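Local coordinates for aminotransferase (PDB 2FNU), which transfers an amino group from glutamate to a UDP-linked keto sugar, using pyridoxal phosphate, in the second step of pseudaminic acid biosynthesis for flagellin modification, at residues Ile103-Glu115 and Val126-Val140. Sequence-based numbering, arbitrary orientation.
Sequences IKNDGNIDELALE and VSVDYAGKSVEVESV
G107 CA lies over one face of the Y130 ring, and water 1 sits at the ring edge, in plane. This water donates to both D106 O and Y130 O. The N108 amide is gripped at both ends. N108 OD1 accepts from Y130 N at 2.8 Å, in the N108 carbonyl plane. N108 ND2 donates to K133 O at 3.0 Å, nearly straight (165°), from above the K133 carbonyl plane. These two bonds fix the rotation of the amide, while V135 CG1 packs 3.8 Å from N108 CG. The extended K133 chain crosses D106 at about a right angle and forms a salt bridge, K133 NZ to D106 OD2 2.9 Å, using the anti lone pair of that oxygen. D106 OD1 accepts from N108 N, closing an Asx turn. A bend at chi2 (-77°) lays the E111 carboxylate alongside E136 CB and CG. There K104 NZ forms a salt bridge with E111 OE1 at 2.9 Å, on its syn lone pair. Water 3 links I109 O, E111 OE1 and E136 N. L114 CD1 meets V140 CG2. V128 touches the PMP cofactor, and Y130 OH bonds to H315 O in the substrate site. The contact joins the loop after strand 97-100 to the end of strand 122-128 and the start of helix 137-146. In the mixed seven-stranded sheet of this PLP-dependent aminotransferase fold, strand 122-128 runs between strands 76-79 and 150-154, and S127 and V140 rest on F151 of the latter.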
ATOM      1  N   ILE B 103       0.900 -10.657  29.338  1.00 13.77           N
ATOM      2  CA  ILE B 103       0.068  -9.465  29.325  1.00 13.17           C
ATOM      3  C   ILE B 103      -0.668  -9.314  30.660  1.00 15.36           C
ATOM      4  O   ILE B 103      -0.639 -10.205  31.515  1.00 16.84           O
ATOM      5  CB  ILE B 103      -0.947  -9.473  28.161  1.00 14.21           C
ATOM      6  CG1 ILE B 103      -1.913 -10.658  28.287  1.00 15.48           C
ATOM      7  CG2 ILE B 103      -0.236  -9.481  26.788  1.00 14.87           C
ATOM      8  CD1 ILE B 103      -3.319 -10.302  27.825  1.00 17.70           C
ATOM      9  N   LYS B 104      -1.339  -8.175  30.818  1.00 12.71           N
ATOM     10  CA  LYS B 104      -2.106  -7.891  32.019  1.00 15.96           C
ATOM     11  C   LYS B 104      -3.596  -8.060  31.803  1.00 14.59           C
ATOM     12  O   LYS B 104      -4.052  -8.320  30.683  1.00 14.02           O
ATOM     13  CB  LYS B 104      -1.826  -6.456  32.441  1.00 14.96           C
ATOM     14  CG  LYS B 104      -0.338  -6.178  32.736  1.00 11.81           C
ATOM     15  CD  LYS B 104      -0.083  -4.735  33.149  1.00 13.78           C
ATOM     16  CE  LYS B 104      -0.386  -3.743  32.019  1.00 17.23           C
ATOM     17  NZ  LYS B 104       0.013  -2.352  32.439  1.00 16.82           N
ATOM     18  N   ASN B 105      -4.363  -7.875  32.878  1.00 15.41           N
ATOM     19  CA  ASN B 105      -5.806  -8.024  32.799  1.00 18.71           C
ATOM     20  C   ASN B 105      -6.478  -7.069  31.816  1.00 16.74           C
ATOM     21  O   ASN B 105      -7.579  -7.344  31.353  1.00 19.31           O
ATOM     22  CB  ASN B 105      -6.419  -7.858  34.188  1.00 19.28           C
ATOM     23  CG  ASN B 105      -6.026  -8.977  35.132  1.00 44.06           C
ATOM     24  OD1 ASN B 105      -6.160 -10.163  34.807  1.00 54.87           O
ATOM     25  ND2 ASN B 105      -5.539  -8.605  36.314  1.00 58.70           N
ATOM     26  N   ASP B 106      -5.813  -5.962  31.501  1.00 12.73           N
ATOM     27  CA  ASP B 106      -6.388  -4.972  30.582  1.00 15.45           C
ATOM     28  C   ASP B 106      -5.982  -5.214  29.138  1.00 16.79           C
ATOM     29  O   ASP B 106      -6.285  -4.405  28.263  1.00 15.83           O
ATOM     30  CB  ASP B 106      -6.042  -3.539  31.028  1.00 15.71           C
ATOM     31  CG  ASP B 106      -4.544  -3.264  31.052  1.00 15.45           C
ATOM     32  OD1 ASP B 106      -3.740  -4.093  30.559  1.00 14.29           O
ATOM     33  OD2 ASP B 106      -4.151  -2.184  31.548  1.00 16.64           O
ATOM     34  N   GLY B 107      -5.312  -6.341  28.883  1.00 12.63           N
ATOM     35  CA  GLY B 107      -4.886  -6.682  27.527  1.00 12.11           C
ATOM     36  C   GLY B 107      -3.525  -6.160  27.121  1.00 14.84           C
ATOM     37  O   GLY B 107      -2.987  -6.599  26.097  1.00 13.19           O
ATOM     38  N   ASN B 108      -2.959  -5.245  27.908  1.00 12.47           N
ATOM     39  CA  ASN B 108      -1.670  -4.642  27.552  1.00 12.21           C
ATOM     40  C   ASN B 108      -0.457  -5.455  27.991  1.00 12.85           C
ATOM     41  O   ASN B 108      -0.517  -6.207  28.966  1.00 13.91           O
ATOM     42  CB  ASN B 108      -1.568  -3.225  28.124  1.00 13.28           C
ATOM     43  CG  ASN B 108      -2.226  -2.187  27.228  1.00 14.53           C
ATOM     44  OD1 ASN B 108      -2.488  -2.448  26.066  1.00 13.21           O
ATOM     45  ND2 ASN B 108      -2.477  -0.997  27.772  1.00 13.70           N
ATOM     46  N   ILE B 109       0.646  -5.280  27.276  1.00 11.40           N
ATOM     47  CA  ILE B 109       1.880  -5.996  27.592  1.00 13.30           C
ATOM     48  C   ILE B 109       2.249  -5.725  29.063  1.00 13.76           C
ATOM     49  O   ILE B 109       2.078  -4.616  29.555  1.00 13.40           O
ATOM     50  CB  ILE B 109       3.004  -5.563  26.605  1.00 11.70           C
ATOM     51  CG1 ILE B 109       4.161  -6.567  26.568  1.00 13.38           C
ATOM     52  CG2 ILE B 109       3.531  -4.147  26.913  1.00 12.02           C
ATOM     53  CD1 ILE B 109       5.187  -6.270  25.460  1.00 14.68           C
ATOM     54  N   ASP B 110       2.712  -6.764  29.762  1.00 12.95           N
ATOM     55  CA  ASP B 110       3.044  -6.633  31.181  1.00 14.15           C
ATOM     56  C   ASP B 110       4.446  -6.055  31.351  1.00 13.83           C
ATOM     57  O   ASP B 110       5.432  -6.765  31.179  1.00 12.95           O
ATOM     58  CB  ASP B 110       2.921  -8.006  31.849  1.00 14.96           C
ATOM     59  CG  ASP B 110       3.190  -7.963  33.348  1.00 16.53           C
ATOM     60  OD1 ASP B 110       3.109  -9.055  33.970  1.00 18.72           O
ATOM     61  OD2 ASP B 110       3.472  -6.858  33.884  1.00 15.65           O
ATOM     62  N   GLU B 111       4.533  -4.768  31.693  1.00 13.38           N
ATOM     63  CA  GLU B 111       5.825  -4.087  31.764  1.00 12.82           C
ATOM     64  C   GLU B 111       6.740  -4.698  32.832  1.00 13.59           C
ATOM     65  O   GLU B 111       7.982  -4.532  32.762  1.00 15.23           O
ATOM     66  CB  GLU B 111       5.647  -2.570  31.973  1.00 15.14           C
ATOM     67  CG  GLU B 111       5.114  -2.160  33.351  1.00 16.23           C
ATOM     68  CD  GLU B 111       3.612  -2.353  33.570  1.00 19.57           C
ATOM     69  OE1 GLU B 111       2.851  -2.632  32.609  1.00 16.38           O
ATOM     70  OE2 GLU B 111       3.161  -2.181  34.726  1.00 20.03           O
ATOM     71  N   LEU B 112       6.131  -5.404  33.789  1.00 14.81           N
ATOM     72  CA  LEU B 112       6.918  -6.061  34.868  1.00 15.57           C
ATOM     73  C   LEU B 112       7.478  -7.423  34.458  1.00 17.20           C
ATOM     74  O   LEU B 112       8.270  -8.024  35.202  1.00 20.08           O
ATOM     75  CB  LEU B 112       6.081  -6.217  36.145  1.00 16.03           C
ATOM     76  CG  LEU B 112       5.545  -4.926  36.775  1.00 19.02           C
ATOM     77  CD1 LEU B 112       4.830  -5.244  38.079  1.00 26.05           C
ATOM     78  CD2 LEU B 112       6.652  -3.898  36.988  1.00 20.42           C
ATOM     79  N   ALA B 113       7.084  -7.905  33.280  1.00 15.71           N
ATOM     80  CA  ALA B 113       7.502  -9.227  32.821  1.00 15.97           C
ATOM     81  C   ALA B 113       8.369  -9.179  31.562  1.00 16.77           C
ATOM     82  O   ALA B 113       8.497 -10.182  30.856  1.00 18.25           O
ATOM     83  CB  ALA B 113       6.270 -10.121  32.599  1.00 18.89           C
ATOM     84  N   LEU B 114       8.970  -8.016  31.293  1.00 13.95           N
ATOM     85  CA  LEU B 114       9.777  -7.817  30.094  1.00 14.42           C
ATOM     86  C   LEU B 114      11.262  -8.033  30.331  1.00 14.03           C
ATOM     87  O   LEU B 114      11.959  -8.572  29.472  1.00 15.29           O
ATOM     88  CB  LEU B 114       9.586  -6.402  29.517  1.00 15.71           C
ATOM     89  CG  LEU B 114       8.170  -5.944  29.191  1.00 16.15           C
ATOM     90  CD1 LEU B 114       8.202  -4.482  28.761  1.00 15.55           C
ATOM     91  CD2 LEU B 114       7.623  -6.825  28.074  1.00 21.42           C
ATOM     92  N   GLU B 115      11.761  -7.569  31.474  1.00 15.49           N
ATOM     93  CA  GLU B 115      13.209  -7.593  31.697  1.00 13.95           C
ATOM     94  C   GLU B 115      13.765  -9.014  31.648  1.00 15.96           C
ATOM     95  O   GLU B 115      14.864  -9.239  31.131  1.00 17.69           O
ATOM     96  CB  GLU B 115      13.583  -6.860  33.003  1.00 14.97           C
ATOM     97  CG  GLU B 115      15.100  -6.646  33.171  1.00 15.21           C
ATOM     98  CD  GLU B 115      15.435  -5.454  34.058  1.00 18.03           C
ATOM     99  OE1 GLU B 115      14.562  -5.026  34.847  1.00 16.62           O
ATOM    100  OE2 GLU B 115      16.564  -4.936  33.940  1.00 19.80           O
ATOM    101  N   VAL B 126       8.406  -3.929  21.165  1.00 12.74           N
ATOM    102  CA  VAL B 126       7.244  -3.342  20.480  1.00 11.73           C
ATOM    103  C   VAL B 126       6.005  -3.583  21.346  1.00 12.29           C
ATOM    104  O   VAL B 126       5.581  -4.729  21.505  1.00 13.31           O
ATOM    105  CB  VAL B 126       7.003  -3.973  19.081  1.00 14.10           C
ATOM    106  CG1 VAL B 126       5.690  -3.429  18.466  1.00 15.88           C
ATOM    107  CG2 VAL B 126       8.191  -3.702  18.158  1.00 15.69           C
ATOM    108  N   SER B 127       5.450  -2.512  21.911  1.00 11.42           N
ATOM    109  CA  SER B 127       4.207  -2.602  22.679  1.00 11.22           C
ATOM    110  C   SER B 127       3.020  -2.210  21.795  1.00 11.73           C
ATOM    111  O   SER B 127       3.203  -1.602  20.733  1.00 12.97           O
ATOM    112  CB  SER B 127       4.258  -1.693  23.917  1.00 13.72           C
ATOM    113  OG  SER B 127       4.507  -0.341  23.534  1.00 15.05           O
ATOM    114  N   VAL B 128       1.825  -2.549  22.266  1.00 11.67           N
ATOM    115  CA  VAL B 128       0.571  -2.211  21.590  1.00 12.17           C
ATOM    116  C   VAL B 128      -0.382  -1.589  22.613  1.00 11.19           C
ATOM    117  O   VAL B 128      -0.562  -2.130  23.717  1.00 12.83           O
ATOM    118  CB  VAL B 128      -0.093  -3.489  21.039  1.00 11.41           C
ATOM    119  CG1 VAL B 128      -1.507  -3.203  20.489  1.00 11.83           C
ATOM    120  CG2 VAL B 128       0.797  -4.087  19.953  1.00 13.38           C
ATOM    121  N   ASP B 129      -1.008  -0.470  22.251  1.00 11.35           N
ATOM    122  CA  ASP B 129      -1.980   0.165  23.144  1.00 10.94           C
ATOM    123  C   ASP B 129      -3.312  -0.515  22.869  1.00 12.52           C
ATOM    124  O   ASP B 129      -4.082  -0.096  21.997  1.00 13.15           O
ATOM    125  CB  ASP B 129      -2.034   1.663  22.869  1.00  9.70           C
ATOM    126  CG  ASP B 129      -0.686   2.329  23.050  1.00 15.16           C
ATOM    127  OD1 ASP B 129       0.020   2.003  24.037  1.00 15.06           O
ATOM    128  OD2 ASP B 129      -0.315   3.153  22.193  1.00 16.28           O
ATOM    129  N   TYR B 130      -3.575  -1.594  23.605  1.00 12.03           N
ATOM    130  CA  TYR B 130      -4.739  -2.416  23.313  1.00 12.37           C
ATOM    131  C   TYR B 130      -6.035  -1.657  23.585  1.00  9.75           C
ATOM    132  O   TYR B 130      -6.239  -1.130  24.684  1.00 12.26           O
ATOM    133  CB  TYR B 130      -4.689  -3.696  24.151  1.00 12.45           C
ATOM    134  CG  TYR B 130      -5.897  -4.580  23.942  1.00 12.62           C
ATOM    135  CD1 TYR B 130      -7.019  -4.445  24.751  1.00 14.90           C
ATOM    136  CD2 TYR B 130      -5.910  -5.530  22.936  1.00 12.87           C
ATOM    137  CE1 TYR B 130      -8.137  -5.235  24.568  1.00 12.69           C
ATOM    138  CE2 TYR B 130      -7.027  -6.341  22.734  1.00 12.35           C
ATOM    139  CZ  TYR B 130      -8.136  -6.172  23.552  1.00 12.96           C
ATOM    140  OH  TYR B 130      -9.246  -6.973  23.382  1.00 13.72           O
ATOM    141  N   ALA B 131      -6.916  -1.649  22.567  1.00 12.06           N
ATOM    142  CA  ALA B 131      -8.220  -0.975  22.618  1.00 11.77           C
ATOM    143  C   ALA B 131      -8.120   0.537  22.659  1.00 12.95           C
ATOM    144  O   ALA B 131      -9.140   1.217  22.758  1.00 13.49           O
ATOM    145  CB  ALA B 131      -9.094  -1.498  23.796  1.00 12.52           C
ATOM    146  N   GLY B 132      -6.893   1.055  22.563  1.00 12.84           N
ATOM    147  CA  GLY B 132      -6.636   2.477  22.759  1.00 13.29           C
ATOM    148  C   GLY B 132      -6.030   2.832  24.094  1.00 15.12           C
ATOM    149  O   GLY B 132      -5.601   3.967  24.294  1.00 14.62           O
ATOM    150  N   LYS B 133      -5.953   1.875  25.014  1.00 12.85           N
ATOM    151  CA  LYS B 133      -5.408   2.176  26.335  1.00 12.56           C
ATOM    152  C   LYS B 133      -3.883   2.201  26.277  1.00 13.13           C
ATOM    153  O   LYS B 133      -3.247   1.208  25.917  1.00 13.80           O
ATOM    154  CB  LYS B 133      -5.872   1.140  27.357  1.00 14.16           C
ATOM    155  CG  LYS B 133      -5.364   1.446  28.763  1.00 14.13           C
ATOM    156  CD  LYS B 133      -5.807   0.370  29.749  1.00 15.42           C
ATOM    157  CE  LYS B 133      -5.597   0.810  31.181  1.00 15.87           C
ATOM    158  NZ  LYS B 133      -6.182  -0.228  32.102  1.00 17.23           N
ATOM    159  N   SER B 134      -3.288   3.334  26.660  1.00 12.46           N
ATOM    160  CA  SER B 134      -1.821   3.418  26.665  1.00 10.92           C
ATOM    161  C   SER B 134      -1.217   2.362  27.567  1.00 10.87           C
ATOM    162  O   SER B 134      -1.704   2.123  28.683  1.00 14.31           O
ATOM    163  CB  SER B 134      -1.365   4.803  27.143  1.00 12.71           C
ATOM    164  OG  SER B 134       0.059   4.862  27.203  1.00 13.31           O
ATOM    165  N   VAL B 135      -0.128   1.749  27.093  1.00 11.38           N
ATOM    166  CA  VAL B 135       0.689   0.916  27.969  1.00 12.45           C
ATOM    167  C   VAL B 135       1.387   1.780  29.014  1.00 13.22           C
ATOM    168  O   VAL B 135       1.271   3.019  29.001  1.00 14.29           O
ATOM    169  CB  VAL B 135       1.742   0.146  27.162  1.00 11.81           C
ATOM    170  CG1 VAL B 135       1.059  -0.661  26.044  1.00 12.58           C
ATOM    171  CG2 VAL B 135       2.790   1.111  26.559  1.00 14.70           C
ATOM    172  N   GLU B 136       2.105   1.125  29.931  1.00 12.90           N
ATOM    173  CA  GLU B 136       2.831   1.829  30.977  1.00 14.88           C
ATOM    174  C   GLU B 136       4.122   2.403  30.414  1.00 15.49           C
ATOM    175  O   GLU B 136       5.211   1.812  30.508  1.00 15.16           O
ATOM    176  CB  GLU B 136       3.071   0.897  32.171  1.00 13.66           C
ATOM    177  CG  GLU B 136       1.829   0.720  33.023  1.00 19.37           C
ATOM    178  CD  GLU B 136       1.359   2.046  33.600  1.00 23.83           C
ATOM    179  OE1 GLU B 136       0.198   2.423  33.368  1.00 30.10           O
ATOM    180  OE2 GLU B 136       2.181   2.740  34.233  1.00 28.75           O
ATOM    181  N   VAL B 137       3.971   3.563  29.783  1.00 14.99           N
ATOM    182  CA  VAL B 137       5.018   4.142  28.963  1.00 15.85           C
ATOM    183  C   VAL B 137       6.326   4.419  29.727  1.00 15.52           C
ATOM    184  O   VAL B 137       7.408   4.130  29.215  1.00 16.76           O
ATOM    185  CB  VAL B 137       4.483   5.424  28.254  1.00 18.67           C
ATOM    186  CG1 VAL B 137       5.615   6.361  27.876  1.00 23.45           C
ATOM    187  CG2 VAL B 137       3.636   5.028  27.024  1.00 17.01           C
ATOM    188  N   GLU B 138       6.232   4.985  30.928  1.00 15.88           N
ATOM    189  CA  GLU B 138       7.460   5.373  31.633  1.00 16.39           C
ATOM    190  C   GLU B 138       8.304   4.148  31.969  1.00 14.32           C
ATOM    191  O   GLU B 138       9.525   4.142  31.779  1.00 17.14           O
ATOM    192  CB  GLU B 138       7.134   6.156  32.896  1.00 20.13           C
ATOM    193  CG  GLU B 138       8.353   6.833  33.513  1.00 29.14           C
ATOM    194  CD  GLU B 138       7.982   7.867  34.566  1.00 45.45           C
ATOM    195  OE1 GLU B 138       8.806   8.090  35.480  1.00 53.16           O
ATOM    196  OE2 GLU B 138       6.881   8.459  34.476  1.00 51.75           O
ATOM    197  N   SER B 139       7.627   3.100  32.430  1.00 15.30           N
ATOM    198  CA  SER B 139       8.303   1.844  32.728  1.00 15.93           C
ATOM    199  C   SER B 139       9.064   1.287  31.517  1.00 14.96           C
ATOM    200  O   SER B 139      10.238   0.898  31.629  1.00 17.42           O
ATOM    201  CB  SER B 139       7.279   0.836  33.244  1.00 17.76           C
ATOM    202  OG  SER B 139       7.918  -0.376  33.592  1.00 19.10           O
ATOM    203  N   VAL B 140       8.392   1.255  30.359  1.00 13.26           N
ATOM    204  CA  VAL B 140       8.990   0.676  29.154  1.00 13.66           C
ATOM    205  C   VAL B 140      10.140   1.558  28.626  1.00 12.86           C
ATOM    206  O   VAL B 140      11.171   1.033  28.164  1.00 15.42           O
ATOM    207  CB  VAL B 140       7.918   0.437  28.061  1.00 14.21           C
ATOM    208  CG1 VAL B 140       8.546  -0.114  26.790  1.00 18.33           C
ATOM    209  CG2 VAL B 140       6.820  -0.528  28.581  1.00 16.61           C
TER
HETATM  210  O   HOH W   1      -7.318  -2.023  27.227  1.00 16.70           O
HETATM  211  O   HOH W   2       0.516  -4.381  24.570  1.00 12.91           O
HETATM  212  O   HOH W   3       2.225  -1.805  29.992  1.00 16.05           O
HETATM  213  O   HOH W   4       9.530  -2.394  32.507  1.00 23.18           O